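Local coordinates for oxaloacetate acetyl hydrolase (Cryphonectria parasitica, PDB 3M0J), which belongs to the phosphoenolpyruvate phosphomutase family of TIM-barrel enzymes and binds 2,2-difluoro-3,3-dihydroxybutanedioic acid close to a manganese ion, at residues M95-G100 against L127-G132; E123-T128 against I166-A171; K137-R142 against L172-Y177; E179-L184 against G195-F200. All blocks are in the same frame, centred on the assembly; numbering follows the deposited sequence.

Interaction 1: M95-G100 against L127-G132; sequences MDTGYG and LTKRCG. With OAF (2,2-difluoro-3,3-dihydroxybutanedioic acid), chain B.
The D96 carboxylate is the flat group that meets K129, and both of its oxygens are engaged through their outer, anti lone pairs. K129 NZ donates to D96 OD1 at 2.8 Å in a salt bridge, while the Y99 hydroxyl donates to D96 OD2 at 2.6 Å. A partner on each oxygen limits rotation of the group. The two side chains of D96 and K129 cross at about a right angle, so the lysine touches with more than its charge: K129 CD lies 3.3 Å from D96 OD1. A bend at chi3 (-74°) brings the ammonium round to the aspartate, although its stronger bridge goes to E123, and the K129 side chain reaches to about 4 Å from the bound manganese.

Nearer the start of 127-132, L127 leans on T97, its CD2 methyl 3.6 Å from T97 OG1. That hydroxyl also accepts from Y99 N, which defines an ST turn that overlaps the type II' turn of M95-G98. It shares a water with L127 O as well, the water lying 2.6 Å from T97 OG1 and 2.7 Å from L127 O. At the far end of 127-132, G132 N donates to O5 of the bound difluoro acid at 2.8 Å with an angle of 166°.

T128 packs on G101 of a second subunit, and R130 NH2 hydrogen-bonds to A302 O of a third subunit. Both segments are loops that follow neighbouring parallel strands, 91-94 and 119-122. M95 and Y99 pack on helix 102-114, Y99 also on helix 71-82, and M95 reaches back to strand 119-122.

Interaction 2: E123-T128 against I166-A171; sequences EDQILT and IARTDA. With OAF (2,2-difluoro-3,3-dihydroxybutanedioic acid), chain B.
E123 and R168 pass closely at the backbone, where strand 164-169 presents R168 O to E123 CA at 3.2 Å in a CA-H...O contact (159° at the hydrogen). Their side chains then run alongside each other in the same direction. R168, with CG anti to its backbone N (chi1 167°) and extended to NE, carries its guanidinium to the ligand. E123 OE1 ends over the centre of that group, 3.4 Å from R168 NE; no N-H points at it, so this bridge rests on charge alone. The other carboxylate oxygen of E123 is held by K129. D170 instead takes the guanidinium side-on, R168 NE to D170 OD2 at 2.8 Å and R168 NH2 to D170 OD1. R168 NH1 donates to O3 of the ligand at 2.7 Å, and R168 NH2 also reaches ligand O5 at 2.9 Å.

D124 grips the end of the strand by one backbone N-H and one hydroxyl: OD1 receives D170 N at 2.8 Å, almost straight (178°), and OD2 receives T169 OG1 at 2.7 Å.

The bonds are consistent with D124 positioning D170, and D170 in turn fixing how R168 is turned. Three carboxylates crowd this buried spot, and the positive charges of R168, K129, K137 and R183 probably offset their mutual repulsion.

Interaction 3: K137-R142 against L172-Y177; sequences KKVVSR and LQSLGY
K137 and Q173 slant across each other, both with CG anti to the backbone N. Q173 continues extended and lays its amide beside K137 CB and the K137 backbone. K137 runs straight until it turns at chi3 (61°), passing with CE 4.1 Å from Q173 CB. The turn carries its ammonium past the helix start, where a water lies 2.9 Å from K137 NZ and 3.0 Å from Q173 N, accepting from both. The main partners of K137 NZ are elsewhere, G132 O and the D170 carboxylate.

S174 faces the same strip of chain but meets it through solvent: its hydroxyl takes part in two water bridges to 137-142. S174 OG donates to one water at 2.8 Å, and this water donates to K137 O at 2.7 Å. A second water donates to S174 OG, also at 2.8 Å, and accepts from V139 N at 3.0 Å. The apolar side chains that meet are V139 and L175, which approach at a slant, V139 CG2 being 3.7 Å from L175 CD1.

Q173, S174 and L175 are all exposed, so the interface is a hydrated one at the surface. Just past helix 172-175, G176 leaves helical geometry with a positive phi (96°), and S141 N-caps helix 142-158. A short helix after strand 164-169, set against the long loop that follows strand 119-122, fits the strand-to-helix loops at the C-terminal end of a TIM barrel.

Interaction 4: E179-L184 against G195-F200; sequences ECIERL and GLLEGF. With OAF (2,2-difluoro-3,3-dihydroxybutanedioic acid), chain B.
L184 and C180 lay one side of helix 177-189 on L197 and G195 of strand 194-197, as in the beta-alpha-beta crossover of a TIM barrel, in which this helix links strand 164-169 to the next strand. The short segments run nearly antiparallel (165°), their axes 9.2 Å apart at closest.

Packing is tight where L197 points at the helix. With CG anti to its backbone N (chi1 -160°), L197 turns its methyls to C180 and I181. Its CD1 lies 3.7 Å from C180 CB, and I181 CD1 reaches the same methyl from further off, at 4.1 Å. L184 stands about perpendicular to L197, with its CD1 4.0 Å from L197 CB. Its other methyl, L184 CD2, settles on bare backbone, 3.9 Å from G195 CA and 3.8 Å from L196 N, an approach that the absence of a side chain on G195 allows. L184 also packs on L213 of helix 203-213. L196 points away from the helix and packs on I166 and R168 of the adjoining strand.

The other flank of the helix has a different character. E182 is partly exposed there, as is E179, and the contacts become polar. R183, though buried, makes no contact with 195-200; its guanidinium also serves D124 and V140 O, while E179 has a second partner in R142. Within the helix itself, R183 NE donates at 2.7 Å to the anti lone pair of E179 OE2, which lies in the guanidinium plane.

In the fold
Salt bridges and hydrogen bonds join the four interactions. Interactions 1 and 2, with centres about 7 Å apart, meet where K129 NZ lies 2.6 Å from E123 OE2. K137 of interaction 3 connects both, its NZ being 2.7 Å from G132 O and 2.8 Å from D170 OD1. R183 NH1 of interaction 4 reaches D124 OD2 of interaction 2 at 2.9 Å, and R142 NH2 meets E179 OE1 at 2.7 Å between interactions 3 and 4. Strands 164-169 and 194-197 are sheet neighbours, with A167 O 2.8 Å from L196 N. Interactions 1 and 2 bond the difluoro acid directly, through G132 and R168; interaction 3 lies farther out, its centre about 21 Å from the chain's centre against about 14 Å for those two.

Interaction 1: M95-G100 against L127-G132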
# COMPACT_ATOMS: atom_id res chain seq x y z
N MET A 95 -10.96 13.52 -6.72
CA MET A 95 -10.10 12.79 -7.61
C MET A 95 -9.16 13.78 -8.29
O MET A 95 -8.51 13.46 -9.28
CB MET A 95 -10.78 11.85 -8.62
CG MET A 95 -11.69 12.55 -9.66
SD MET A 95 -12.24 11.41 -10.97
CE MET A 95 -10.73 11.24 -11.91
N ASP A 96 -9.10 14.99 -7.75
CA ASP A 96 -8.12 15.96 -8.20
C ASP A 96 -8.17 16.11 -9.71
O ASP A 96 -9.24 16.34 -10.26
CB ASP A 96 -6.72 15.58 -7.69
CG ASP A 96 -6.60 15.68 -6.18
OD1 ASP A 96 -6.48 16.82 -5.69
OD2 ASP A 96 -6.61 14.64 -5.50
N THR A 97 -7.03 15.97 -10.36
CA THR A 97 -6.91 16.10 -11.80
C THR A 97 -7.06 14.77 -12.53
O THR A 97 -7.00 14.74 -13.76
CB THR A 97 -5.50 16.58 -12.15
OG1 THR A 97 -4.57 15.72 -11.48
CG2 THR A 97 -5.31 17.99 -11.62
N GLY A 98 -7.23 13.68 -11.78
CA GLY A 98 -7.17 12.35 -12.38
C GLY A 98 -5.77 11.73 -12.34
O GLY A 98 -5.60 10.59 -12.78
N TYR A 99 -4.79 12.49 -11.86
CA TYR A 99 -3.43 12.01 -11.57
C TYR A 99 -2.58 11.70 -12.79
O TYR A 99 -1.61 10.95 -12.71
CB TYR A 99 -3.46 10.83 -10.58
CG TYR A 99 -4.38 11.15 -9.43
CD1 TYR A 99 -4.05 12.15 -8.51
CD2 TYR A 99 -5.61 10.52 -9.30
CE1 TYR A 99 -4.91 12.47 -7.49
CE2 TYR A 99 -6.48 10.86 -8.28
CZ TYR A 99 -6.13 11.83 -7.38
OH TYR A 99 -7.00 12.19 -6.37
N GLY A 100 -2.93 12.30 -13.92
CA GLY A 100 -2.14 12.13 -15.13
C GLY A 100 -2.94 12.48 -16.34
O GLY A 100 -3.89 13.25 -16.26
N LEU A 127 -1.43 19.63 -13.74
CA LEU A 127 -1.13 18.45 -12.95
C LEU A 127 -0.41 18.76 -11.65
O LEU A 127 -0.66 18.12 -10.63
CB LEU A 127 -0.32 17.45 -13.77
CG LEU A 127 -1.10 16.70 -14.85
CD1 LEU A 127 -0.15 15.79 -15.64
CD2 LEU A 127 -2.22 15.88 -14.22
N THR A 128 0.50 19.72 -11.69
CA THR A 128 1.13 20.19 -10.47
C THR A 128 0.18 21.17 -9.78
O THR A 128 0.44 22.37 -9.71
CB THR A 128 2.50 20.83 -10.76
OG1 THR A 128 2.35 21.85 -11.75
CG2 THR A 128 3.45 19.78 -11.30
N LYS A 129 -0.92 20.64 -9.27
CA LYS A 129 -2.04 21.41 -8.71
C LYS A 129 -1.82 21.90 -7.27
O LYS A 129 -0.78 21.63 -6.66
CB LYS A 129 -3.31 20.57 -8.75
CG LYS A 129 -3.23 19.34 -7.85
CD LYS A 129 -4.59 18.88 -7.38
CE LYS A 129 -5.16 19.82 -6.31
NZ LYS A 129 -6.62 19.54 -6.13
N ARG A 130 -2.82 22.59 -6.74
CA ARG A 130 -2.75 23.12 -5.38
C ARG A 130 -4.15 23.35 -4.85
O ARG A 130 -5.10 23.48 -5.63
CB ARG A 130 -1.94 24.43 -5.34
CG ARG A 130 -2.62 25.63 -5.99
CD ARG A 130 -1.66 26.82 -6.09
NE ARG A 130 -0.47 26.49 -6.89
CZ ARG A 130 0.61 27.26 -7.00
NH1 ARG A 130 0.67 28.43 -6.36
NH2 ARG A 130 1.63 26.87 -7.75
N CYS A 131 -4.29 23.40 -3.53
CA CYS A 131 -5.59 23.69 -2.92
C CYS A 131 -6.24 24.88 -3.62
O CYS A 131 -5.58 25.90 -3.86
CB CYS A 131 -5.40 24.00 -1.43
SG CYS A 131 -6.91 24.53 -0.59
N GLY A 132 -7.52 24.76 -3.95
CA GLY A 132 -8.21 25.75 -4.76
C GLY A 132 -8.32 27.14 -4.15
O GLY A 132 -8.68 28.10 -4.82
O2 OAF B . -10.91 19.18 0.27
C1 OAF B . -10.45 19.29 -0.82
O1 OAF B . -9.33 18.55 -1.19
C2 OAF B . -10.91 20.39 -1.77
O4 OAF B . -12.32 20.53 -1.71
O3 OAF B . -10.57 20.06 -3.09
C3 OAF B . -10.20 21.69 -1.31
F1 OAF B . -10.84 22.20 -0.21
F2 OAF B . -8.89 21.47 -0.97
C4 OAF B . -10.20 22.69 -2.45
O5 OAF B . -9.29 22.73 -3.22
O6 OAF B . -11.22 23.64 -2.46
O HOH W 1 -2.30 15.97 -10.31

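Interaction 2: E123-T128 against I166-A171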
# COMPACT_ATOMS: atom_id res chain seq x y z
N GLU A 123 -11.04 18.11 -11.75
CA GLU A 123 -10.79 19.52 -11.99
C GLU A 123 -9.90 19.80 -13.20
O GLU A 123 -9.35 18.88 -13.83
CB GLU A 123 -10.20 20.18 -10.74
CG GLU A 123 -8.82 19.66 -10.38
CD GLU A 123 -8.50 19.83 -8.89
OE1 GLU A 123 -9.38 19.55 -8.05
OE2 GLU A 123 -7.36 20.24 -8.57
N ASP A 124 -9.80 21.08 -13.54
CA ASP A 124 -9.05 21.54 -14.69
C ASP A 124 -7.70 22.17 -14.31
O ASP A 124 -7.09 22.84 -15.13
CB ASP A 124 -9.88 22.51 -15.52
CG ASP A 124 -10.35 23.70 -14.72
OD1 ASP A 124 -10.15 23.72 -13.48
OD2 ASP A 124 -10.91 24.64 -15.33
N GLN A 125 -7.24 21.95 -13.09
CA GLN A 125 -5.92 22.44 -12.70
C GLN A 125 -4.80 21.76 -13.49
O GLN A 125 -4.96 20.64 -13.97
CB GLN A 125 -5.69 22.26 -11.20
CG GLN A 125 -6.59 23.15 -10.34
CD GLN A 125 -6.09 23.28 -8.91
OE1 GLN A 125 -6.85 23.11 -7.95
NE2 GLN A 125 -4.81 23.57 -8.77
N ILE A 126 -3.67 22.45 -13.63
CA ILE A 126 -2.49 21.77 -14.17
C ILE A 126 -2.12 20.64 -13.22
O ILE A 126 -2.49 20.66 -12.05
CB ILE A 126 -1.31 22.73 -14.36
CG1 ILE A 126 -0.89 23.31 -13.01
CG2 ILE A 126 -1.68 23.85 -15.34
CD1 ILE A 126 0.42 24.05 -13.07
N LEU A 127 -1.43 19.63 -13.74
CA LEU A 127 -1.13 18.45 -12.95
C LEU A 127 -0.41 18.76 -11.65
O LEU A 127 -0.66 18.12 -10.63
CB LEU A 127 -0.32 17.45 -13.77
CG LEU A 127 -1.10 16.70 -14.85
CD1 LEU A 127 -0.15 15.79 -15.64
CD2 LEU A 127 -2.22 15.88 -14.22
N THR A 128 0.50 19.72 -11.69
CA THR A 128 1.13 20.19 -10.47
C THR A 128 0.18 21.17 -9.78
O THR A 128 0.44 22.37 -9.71
CB THR A 128 2.50 20.83 -10.76
OG1 THR A 128 2.35 21.85 -11.75
CG2 THR A 128 3.45 19.78 -11.30
N ILE A 166 -18.50 14.72 -11.07
CA ILE A 166 -18.64 16.15 -10.83
C ILE A 166 -17.50 16.87 -11.54
O ILE A 166 -16.32 16.60 -11.26
CB ILE A 166 -18.59 16.46 -9.31
CG1 ILE A 166 -19.74 15.77 -8.58
CG2 ILE A 166 -18.63 17.97 -9.06
CD1 ILE A 166 -19.36 15.15 -7.22
N ALA A 167 -17.85 17.76 -12.46
CA ALA A 167 -16.87 18.55 -13.18
C ALA A 167 -16.56 19.81 -12.39
O ALA A 167 -17.42 20.67 -12.23
CB ALA A 167 -17.39 18.92 -14.58
N ARG A 168 -15.34 19.90 -11.89
CA ARG A 168 -14.91 21.05 -11.13
C ARG A 168 -14.06 21.95 -12.00
O ARG A 168 -13.20 21.48 -12.73
CB ARG A 168 -14.10 20.58 -9.92
CG ARG A 168 -13.34 21.71 -9.24
CD ARG A 168 -12.69 21.23 -7.93
NE ARG A 168 -11.59 22.11 -7.52
CZ ARG A 168 -11.00 22.06 -6.33
NH1 ARG A 168 -11.43 21.21 -5.39
NH2 ARG A 168 -9.98 22.87 -6.07
N THR A 169 -14.31 23.26 -11.92
CA THR A 169 -13.41 24.22 -12.55
C THR A 169 -12.80 25.17 -11.54
O THR A 169 -13.49 25.77 -10.72
CB THR A 169 -14.07 25.03 -13.70
OG1 THR A 169 -13.09 25.92 -14.26
CG2 THR A 169 -15.24 25.86 -13.18
N ASP A 170 -11.48 25.26 -11.62
CA ASP A 170 -10.68 26.16 -10.80
C ASP A 170 -10.32 27.43 -11.57
O ASP A 170 -9.40 28.15 -11.18
CB ASP A 170 -9.41 25.42 -10.39
CG ASP A 170 -9.66 24.49 -9.23
OD1 ASP A 170 -9.71 25.00 -8.10
OD2 ASP A 170 -9.86 23.28 -9.45
N ALA A 171 -11.04 27.70 -12.65
CA ALA A 171 -10.67 28.76 -13.58
C ALA A 171 -11.01 30.17 -13.11
O ALA A 171 -10.54 31.15 -13.69
CB ALA A 171 -11.29 28.50 -14.95
O2 OAF B . -10.91 19.18 0.27
C1 OAF B . -10.45 19.29 -0.82
O1 OAF B . -9.33 18.55 -1.19
C2 OAF B . -10.91 20.39 -1.77
O4 OAF B . -12.32 20.53 -1.71
O3 OAF B . -10.57 20.06 -3.09
C3 OAF B . -10.20 21.69 -1.31
F1 OAF B . -10.84 22.20 -0.21
F2 OAF B . -8.89 21.47 -0.97
C4 OAF B . -10.20 22.69 -2.45
O5 OAF B . -9.29 22.73 -3.22
O6 OAF B . -11.22 23.64 -2.46

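Interaction 3: K137-R142 against L172-Y177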
# COMPACT_ATOMS: atom_id res chain seq x y z
N LYS A 137 -2.82 29.76 -8.85
CA LYS A 137 -3.46 28.52 -9.31
C LYS A 137 -3.82 28.57 -10.80
O LYS A 137 -4.75 29.27 -11.19
CB LYS A 137 -4.72 28.26 -8.48
CG LYS A 137 -5.48 27.00 -8.84
CD LYS A 137 -6.68 26.80 -7.92
CE LYS A 137 -7.66 27.97 -8.03
NZ LYS A 137 -9.01 27.65 -7.45
N LYS A 138 -3.09 27.80 -11.61
CA LYS A 138 -3.26 27.79 -13.06
C LYS A 138 -4.08 26.59 -13.55
O LYS A 138 -4.03 25.51 -12.96
CB LYS A 138 -1.90 27.79 -13.76
CG LYS A 138 -1.07 29.05 -13.51
N VAL A 139 -4.80 26.77 -14.65
CA VAL A 139 -5.61 25.70 -15.21
C VAL A 139 -5.18 25.38 -16.63
O VAL A 139 -4.55 26.20 -17.31
CB VAL A 139 -7.11 26.05 -15.21
CG1 VAL A 139 -7.62 26.28 -13.80
CG2 VAL A 139 -7.38 27.27 -16.12
N VAL A 140 -5.51 24.17 -17.08
CA VAL A 140 -5.20 23.75 -18.44
C VAL A 140 -6.23 24.36 -19.38
O VAL A 140 -7.21 24.94 -18.93
CB VAL A 140 -5.18 22.21 -18.58
CG1 VAL A 140 -4.13 21.61 -17.63
CG2 VAL A 140 -6.56 21.63 -18.29
N SER A 141 -5.99 24.25 -20.68
CA SER A 141 -6.93 24.76 -21.67
C SER A 141 -8.27 24.03 -21.59
O SER A 141 -8.36 22.93 -21.06
CB SER A 141 -6.36 24.54 -23.07
OG SER A 141 -6.46 23.16 -23.39
N ARG A 142 -9.30 24.66 -22.14
CA ARG A 142 -10.61 24.03 -22.17
C ARG A 142 -10.53 22.66 -22.83
O ARG A 142 -11.06 21.67 -22.31
CB ARG A 142 -11.60 24.93 -22.90
CG ARG A 142 -13.04 24.50 -22.79
CD ARG A 142 -13.94 25.53 -23.44
NE ARG A 142 -13.75 26.85 -22.85
CZ ARG A 142 -14.32 27.96 -23.29
NH1 ARG A 142 -15.12 27.92 -24.35
NH2 ARG A 142 -14.09 29.11 -22.68
N LEU A 172 -11.83 30.29 -12.07
CA LEU A 172 -12.28 31.61 -11.64
C LEU A 172 -11.08 32.50 -11.31
O LEU A 172 -10.97 33.63 -11.80
CB LEU A 172 -13.24 31.52 -10.46
CG LEU A 172 -13.84 32.85 -9.99
CD1 LEU A 172 -14.56 33.52 -11.14
CD2 LEU A 172 -14.77 32.66 -8.81
N GLN A 173 -10.17 31.99 -10.49
CA GLN A 173 -9.04 32.78 -10.01
C GLN A 173 -8.27 33.45 -11.15
O GLN A 173 -7.95 34.63 -11.06
CB GLN A 173 -8.08 31.91 -9.16
CG GLN A 173 -6.97 32.70 -8.45
CD GLN A 173 -6.03 31.78 -7.68
OE1 GLN A 173 -6.40 31.22 -6.64
NE2 GLN A 173 -4.82 31.61 -8.20
N SER A 174 -7.98 32.71 -12.21
CA SER A 174 -7.10 33.21 -13.27
C SER A 174 -7.82 33.67 -14.53
O SER A 174 -7.32 34.54 -15.24
CB SER A 174 -6.03 32.17 -13.63
OG SER A 174 -6.59 31.02 -14.24
N LEU A 175 -8.99 33.10 -14.81
CA LEU A 175 -9.68 33.36 -16.08
C LEU A 175 -11.05 34.00 -15.96
O LEU A 175 -11.61 34.47 -16.94
CB LEU A 175 -9.81 32.07 -16.90
CG LEU A 175 -8.49 31.37 -17.25
CD1 LEU A 175 -8.74 30.13 -18.10
CD2 LEU A 175 -7.56 32.34 -17.97
N GLY A 176 -11.61 34.01 -14.75
CA GLY A 176 -12.86 34.72 -14.54
C GLY A 176 -14.12 33.87 -14.62
O GLY A 176 -14.07 32.69 -14.94
N TYR A 177 -15.25 34.50 -14.34
CA TYR A 177 -16.54 33.83 -14.22
C TYR A 177 -17.03 33.22 -15.53
O TYR A 177 -17.32 32.03 -15.59
CB TYR A 177 -17.58 34.82 -13.66
CG TYR A 177 -18.99 34.27 -13.53
CD1 TYR A 177 -19.40 33.59 -12.39
CD2 TYR A 177 -19.91 34.46 -14.55
CE1 TYR A 177 -20.69 33.11 -12.28
CE2 TYR A 177 -21.20 33.98 -14.44
CZ TYR A 177 -21.59 33.31 -13.30
OH TYR A 177 -22.87 32.82 -13.20
O HOH W 2 -7.33 29.64 -11.97
O HOH W 3 -10.71 29.64 -8.67
O HOH W 4 -4.67 29.62 -15.70

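Interaction 4: E179-L184 against G195-F200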
# COMPACT_ATOMS: atom_id res chain seq x y z
N GLU A 179 -15.60 32.25 -18.13
CA GLU A 179 -14.80 31.08 -18.52
C GLU A 179 -15.25 29.84 -17.73
O GLU A 179 -15.38 28.75 -18.29
CB GLU A 179 -13.30 31.34 -18.30
CG GLU A 179 -12.41 30.13 -18.61
CD GLU A 179 -12.42 29.77 -20.09
OE1 GLU A 179 -12.73 30.66 -20.91
OE2 GLU A 179 -12.11 28.59 -20.43
N CYS A 180 -15.51 30.02 -16.45
CA CYS A 180 -16.00 28.91 -15.62
C CYS A 180 -17.31 28.36 -16.14
O CYS A 180 -17.48 27.15 -16.27
CB CYS A 180 -16.17 29.38 -14.17
SG CYS A 180 -14.60 29.61 -13.33
N ILE A 181 -18.24 29.26 -16.44
CA ILE A 181 -19.55 28.83 -16.90
C ILE A 181 -19.43 28.05 -18.20
O ILE A 181 -20.05 27.00 -18.36
CB ILE A 181 -20.50 30.04 -17.08
CG1 ILE A 181 -20.80 30.68 -15.72
CG2 ILE A 181 -21.79 29.62 -17.78
CD1 ILE A 181 -21.27 29.71 -14.66
N GLU A 182 -18.61 28.54 -19.13
CA GLU A 182 -18.42 27.85 -20.40
C GLU A 182 -17.77 26.49 -20.24
O GLU A 182 -18.14 25.53 -20.92
CB GLU A 182 -17.61 28.71 -21.37
CG GLU A 182 -18.19 30.10 -21.54
CD GLU A 182 -18.14 30.57 -22.96
N ARG A 183 -16.80 26.41 -19.33
CA ARG A 183 -16.16 25.12 -19.05
C ARG A 183 -17.16 24.14 -18.49
O ARG A 183 -17.17 22.97 -18.87
CB ARG A 183 -14.97 25.29 -18.09
CG ARG A 183 -13.69 25.72 -18.78
CD ARG A 183 -12.55 26.06 -17.82
NE ARG A 183 -11.49 26.69 -18.59
CZ ARG A 183 -10.23 26.28 -18.63
NH1 ARG A 183 -9.83 25.23 -17.91
NH2 ARG A 183 -9.36 26.93 -19.41
N LEU A 184 -18.02 24.61 -17.59
CA LEU A 184 -19.03 23.73 -16.98
C LEU A 184 -20.08 23.28 -17.98
O LEU A 184 -20.48 22.11 -17.99
CB LEU A 184 -19.67 24.41 -15.77
CG LEU A 184 -18.76 24.57 -14.54
CD1 LEU A 184 -19.46 25.44 -13.50
CD2 LEU A 184 -18.36 23.22 -13.94
N GLY A 195 -21.89 20.03 -11.70
CA GLY A 195 -20.82 20.99 -11.90
C GLY A 195 -20.40 21.57 -10.57
O GLY A 195 -21.21 21.66 -9.65
N LEU A 196 -19.13 21.94 -10.46
CA LEU A 196 -18.61 22.57 -9.26
C LEU A 196 -17.77 23.76 -9.68
O LEU A 196 -16.67 23.59 -10.23
CB LEU A 196 -17.79 21.58 -8.43
CG LEU A 196 -16.81 22.06 -7.36
CD1 LEU A 196 -17.34 23.16 -6.46
CD2 LEU A 196 -16.33 20.86 -6.56
N LEU A 197 -18.29 24.97 -9.45
CA LEU A 197 -17.49 26.17 -9.66
C LEU A 197 -16.78 26.45 -8.34
O LEU A 197 -17.42 26.78 -7.34
CB LEU A 197 -18.37 27.36 -10.11
CG LEU A 197 -17.65 28.54 -10.80
CD1 LEU A 197 -18.64 29.48 -11.48
CD2 LEU A 197 -16.77 29.32 -9.82
N GLU A 198 -15.46 26.28 -8.34
CA GLU A 198 -14.67 26.34 -7.11
C GLU A 198 -14.39 27.79 -6.70
O GLU A 198 -14.11 28.65 -7.55
CB GLU A 198 -13.34 25.60 -7.30
CG GLU A 198 -12.30 25.90 -6.26
CD GLU A 198 -12.44 25.06 -5.01
OE1 GLU A 198 -13.44 24.30 -4.88
OE2 GLU A 198 -11.54 25.16 -4.14
N GLY A 199 -14.48 28.05 -5.40
CA GLY A 199 -14.04 29.31 -4.84
C GLY A 199 -14.80 30.55 -5.27
O GLY A 199 -14.20 31.52 -5.73
N PHE A 200 -16.11 30.54 -5.09
CA PHE A 200 -16.91 31.73 -5.40
C PHE A 200 -16.33 32.92 -4.64
O PHE A 200 -15.79 32.76 -3.54
CB PHE A 200 -18.37 31.54 -5.00
CG PHE A 200 -19.13 30.61 -5.90
CD1 PHE A 200 -19.34 30.92 -7.22
CD2 PHE A 200 -19.65 29.42 -5.40
CE1 PHE A 200 -20.05 30.06 -8.05
CE2 PHE A 200 -20.36 28.56 -6.22
CZ PHE A 200 -20.56 28.89 -7.54
O2 OAF B . -10.91 19.18 0.27
C1 OAF B . -10.45 19.29 -0.82
O1 OAF B . -9.33 18.55 -1.19
C2 OAF B . -10.91 20.39 -1.77
O4 OAF B . -12.32 20.53 -1.71
O3 OAF B . -10.57 20.06 -3.09
C3 OAF B . -10.20 21.69 -1.31
F1 OAF B . -10.84 22.20 -0.21
F2 OAF B . -8.89 21.47 -0.97
C4 OAF B . -10.20 22.69 -2.45
O5 OAF B . -9.29 22.73 -3.22
O6 OAF B . -11.22 23.64 -2.46